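Local coordinates for protein putative acetyltransferase (Streptococcus mutans, PDB 3LD2) that binds coenzyme A and probably transfers acyl groups to an acceptor, as a member of the GNAT acetyltransferase family, at residues S106-G114 / V138-I147. Sequence-based numbering, arbitrary orientation.
Sequences SGQHIVTFG and VKSDYQKVLI
Y142 lays its ring across V111. Y142 CB rests 3.4 Å from H109 O, and CD1 and CE1 run past Q108 O. V111 CB lies over the centre of one ring face, 3.3 Å from the centroid and almost on its normal, a CH-pi contact; Y142 CD2 is its nearest ring atom, and Y142 CE2 adjoins V111 CG2. The hydroxyl bonds S100 OG: tyrosine gives the valine a broad apolar face beside backbone carbonyls, yet reaches S100. V111 CG1, held between its backbone N and carbonyl carbon (chi1 68°), turns to V138 CG2 and V145 CG2. Strands 110-117 and 144-150 are parallel neighbours joined through helix 126-138, the beta-alpha-beta crossover of the GNAT fold. H109 O starts the pairing by accepting from Q143 N (2.8 Å) and K144 N; V111 N bonds K144 O, and L146 N bonds V111 O. T112 OG1, anti to the backbone N (chi1 -169°), donates to L146 O at 2.9 Å in the carbonyl plane; threonine's hydroxyl can bond a strand carbonyl while its branched CB suits extended chain. F113 takes I147 CG2 over one ring face and V145 CG1 at its edge, 3.6 Å from F113 CE2; F113 also neighbours I115, which binds CoA.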
# COMPACT_ATOMS: atom_id res chain seq x y z
N SER A 106 -0.88 -22.73 -4.75
CA SER A 106 -2.34 -22.76 -4.58
C SER A 106 -2.95 -21.37 -4.39
O SER A 106 -4.14 -21.16 -4.64
CB SER A 106 -2.75 -23.66 -3.42
OG SER A 106 -2.53 -23.01 -2.17
N GLY A 107 -2.13 -20.41 -3.94
CA GLY A 107 -2.60 -19.07 -3.66
C GLY A 107 -2.02 -17.99 -4.56
O GLY A 107 -2.29 -16.80 -4.38
N GLN A 108 -1.24 -18.41 -5.55
CA GLN A 108 -0.46 -17.51 -6.40
C GLN A 108 -1.28 -16.48 -7.19
O GLN A 108 -0.73 -15.57 -7.80
CB GLN A 108 0.35 -18.34 -7.40
CG GLN A 108 -0.56 -19.09 -8.37
CD GLN A 108 0.20 -19.92 -9.40
OE1 GLN A 108 1.22 -20.55 -9.09
NE2 GLN A 108 -0.32 -19.94 -10.63
N HIS A 109 -2.60 -16.66 -7.21
CA HIS A 109 -3.44 -15.79 -8.03
C HIS A 109 -3.93 -14.52 -7.27
O HIS A 109 -4.76 -13.78 -7.79
CB HIS A 109 -4.62 -16.59 -8.58
CG HIS A 109 -5.53 -17.09 -7.51
ND1 HIS A 109 -5.13 -18.03 -6.58
CD2 HIS A 109 -6.80 -16.76 -7.19
CE1 HIS A 109 -6.13 -18.27 -5.75
NE2 HIS A 109 -7.16 -17.51 -6.10
N ILE A 110 -3.42 -14.30 -6.07
CA ILE A 110 -3.82 -13.16 -5.25
C ILE A 110 -2.68 -12.16 -5.07
O ILE A 110 -1.66 -12.49 -4.48
CB ILE A 110 -4.31 -13.61 -3.85
CG1 ILE A 110 -5.37 -14.71 -3.97
CG2 ILE A 110 -4.84 -12.41 -3.06
CD1 ILE A 110 -5.84 -15.28 -2.65
N VAL A 111 -2.84 -10.94 -5.57
CA VAL A 111 -1.83 -9.91 -5.33
C VAL A 111 -2.19 -9.01 -4.11
O VAL A 111 -3.38 -8.81 -3.81
CB VAL A 111 -1.52 -9.09 -6.62
CG1 VAL A 111 -2.70 -8.24 -7.05
CG2 VAL A 111 -0.28 -8.25 -6.44
N THR A 112 -1.19 -8.54 -3.39
CA THR A 112 -1.40 -7.52 -2.34
C THR A 112 -0.52 -6.24 -2.55
O THR A 112 0.38 -6.24 -3.40
CB THR A 112 -1.23 -8.12 -0.90
OG1 THR A 112 -1.70 -7.20 0.11
CG2 THR A 112 0.20 -8.49 -0.63
N PHE A 113 -0.78 -5.15 -1.81
CA PHE A 113 -0.03 -3.90 -1.98
C PHE A 113 -0.14 -2.95 -0.80
O PHE A 113 -1.11 -2.99 -0.06
CB PHE A 113 -0.47 -3.14 -3.24
CG PHE A 113 -1.85 -2.55 -3.14
CD1 PHE A 113 -2.03 -1.23 -2.75
CD2 PHE A 113 -2.97 -3.32 -3.42
CE1 PHE A 113 -3.30 -0.68 -2.64
CE2 PHE A 113 -4.24 -2.79 -3.32
CZ PHE A 113 -4.41 -1.46 -2.93
N GLY A 114 0.87 -2.11 -0.62
CA GLY A 114 0.80 -0.99 0.31
C GLY A 114 0.85 0.30 -0.49
O GLY A 114 1.21 0.29 -1.67
N VAL A 138 -1.38 -5.66 -12.87
CA VAL A 138 -1.65 -7.00 -12.35
C VAL A 138 -2.86 -7.67 -12.98
O VAL A 138 -3.00 -8.88 -12.91
CB VAL A 138 -1.83 -6.93 -10.83
CG1 VAL A 138 -0.62 -6.25 -10.20
CG2 VAL A 138 -3.11 -6.18 -10.49
N LYS A 139 -3.72 -6.88 -13.61
CA LYS A 139 -4.91 -7.36 -14.33
C LYS A 139 -4.68 -8.69 -15.06
O LYS A 139 -5.47 -9.64 -14.97
CB LYS A 139 -5.31 -6.31 -15.37
CG LYS A 139 -6.80 -6.09 -15.49
CD LYS A 139 -7.13 -4.81 -16.25
CE LYS A 139 -6.15 -4.55 -17.40
NZ LYS A 139 -6.63 -3.45 -18.30
N SER A 140 -3.59 -8.71 -15.81
CA SER A 140 -3.21 -9.83 -16.64
C SER A 140 -2.76 -11.05 -15.84
O SER A 140 -3.08 -12.18 -16.23
CB SER A 140 -2.08 -9.38 -17.58
OG SER A 140 -1.22 -10.46 -17.92
N ASP A 141 -2.04 -10.83 -14.75
CA ASP A 141 -1.36 -11.90 -14.00
C ASP A 141 -2.06 -12.45 -12.76
O ASP A 141 -1.64 -13.50 -12.25
CB ASP A 141 0.04 -11.45 -13.56
CG ASP A 141 0.93 -11.06 -14.72
OD1 ASP A 141 1.13 -11.92 -15.61
OD2 ASP A 141 1.42 -9.90 -14.73
N TYR A 142 -3.05 -11.74 -12.21
CA TYR A 142 -3.73 -12.18 -10.98
C TYR A 142 -5.25 -12.16 -11.12
O TYR A 142 -5.79 -11.53 -12.02
CB TYR A 142 -3.35 -11.33 -9.76
CG TYR A 142 -1.90 -11.34 -9.34
CD1 TYR A 142 -1.44 -12.26 -8.41
CD2 TYR A 142 -1.02 -10.41 -9.83
CE1 TYR A 142 -0.11 -12.25 -7.99
CE2 TYR A 142 0.31 -10.40 -9.43
CZ TYR A 142 0.76 -11.31 -8.51
OH TYR A 142 2.09 -11.28 -8.12
N GLN A 143 -5.92 -12.83 -10.19
CA GLN A 143 -7.38 -12.92 -10.24
C GLN A 143 -7.99 -11.93 -9.25
O GLN A 143 -9.06 -11.37 -9.48
CB GLN A 143 -7.84 -14.33 -9.86
CG GLN A 143 -7.52 -15.40 -10.89
CD GLN A 143 -8.23 -15.17 -12.19
OE1 GLN A 143 -7.60 -14.84 -13.20
NE2 GLN A 143 -9.57 -15.30 -12.19
N LYS A 144 -7.28 -11.73 -8.14
CA LYS A 144 -7.84 -11.09 -6.98
C LYS A 144 -6.81 -10.28 -6.22
O LYS A 144 -5.68 -10.75 -5.98
CB LYS A 144 -8.41 -12.17 -6.05
CG LYS A 144 -9.12 -11.64 -4.84
CD LYS A 144 -9.16 -12.68 -3.75
CE LYS A 144 -10.18 -12.32 -2.68
NZ LYS A 144 -10.55 -13.50 -1.86
N VAL A 145 -7.21 -9.07 -5.86
CA VAL A 145 -6.45 -8.24 -4.95
C VAL A 145 -7.04 -8.36 -3.56
O VAL A 145 -8.25 -8.34 -3.38
CB VAL A 145 -6.53 -6.74 -5.30
CG1 VAL A 145 -5.54 -5.96 -4.45
CG2 VAL A 145 -6.29 -6.52 -6.76
N LEU A 146 -6.18 -8.44 -2.57
CA LEU A 146 -6.64 -8.48 -1.21
C LEU A 146 -5.71 -7.67 -0.26
O LEU A 146 -4.49 -7.84 -0.29
CB LEU A 146 -6.79 -9.94 -0.79
CG LEU A 146 -7.48 -10.21 0.54
CD1 LEU A 146 -8.33 -11.44 0.46
CD2 LEU A 146 -6.42 -10.37 1.60
N ILE A 147 -6.32 -6.81 0.56
CA ILE A 147 -5.59 -6.01 1.55
C ILE A 147 -6.24 -5.99 2.93
O ILE A 147 -7.44 -6.22 3.09
CB ILE A 147 -5.45 -4.55 1.10
CG1 ILE A 147 -6.82 -3.99 0.75
CG2 ILE A 147 -4.46 -4.44 -0.08
CD1 ILE A 147 -6.78 -2.60 0.17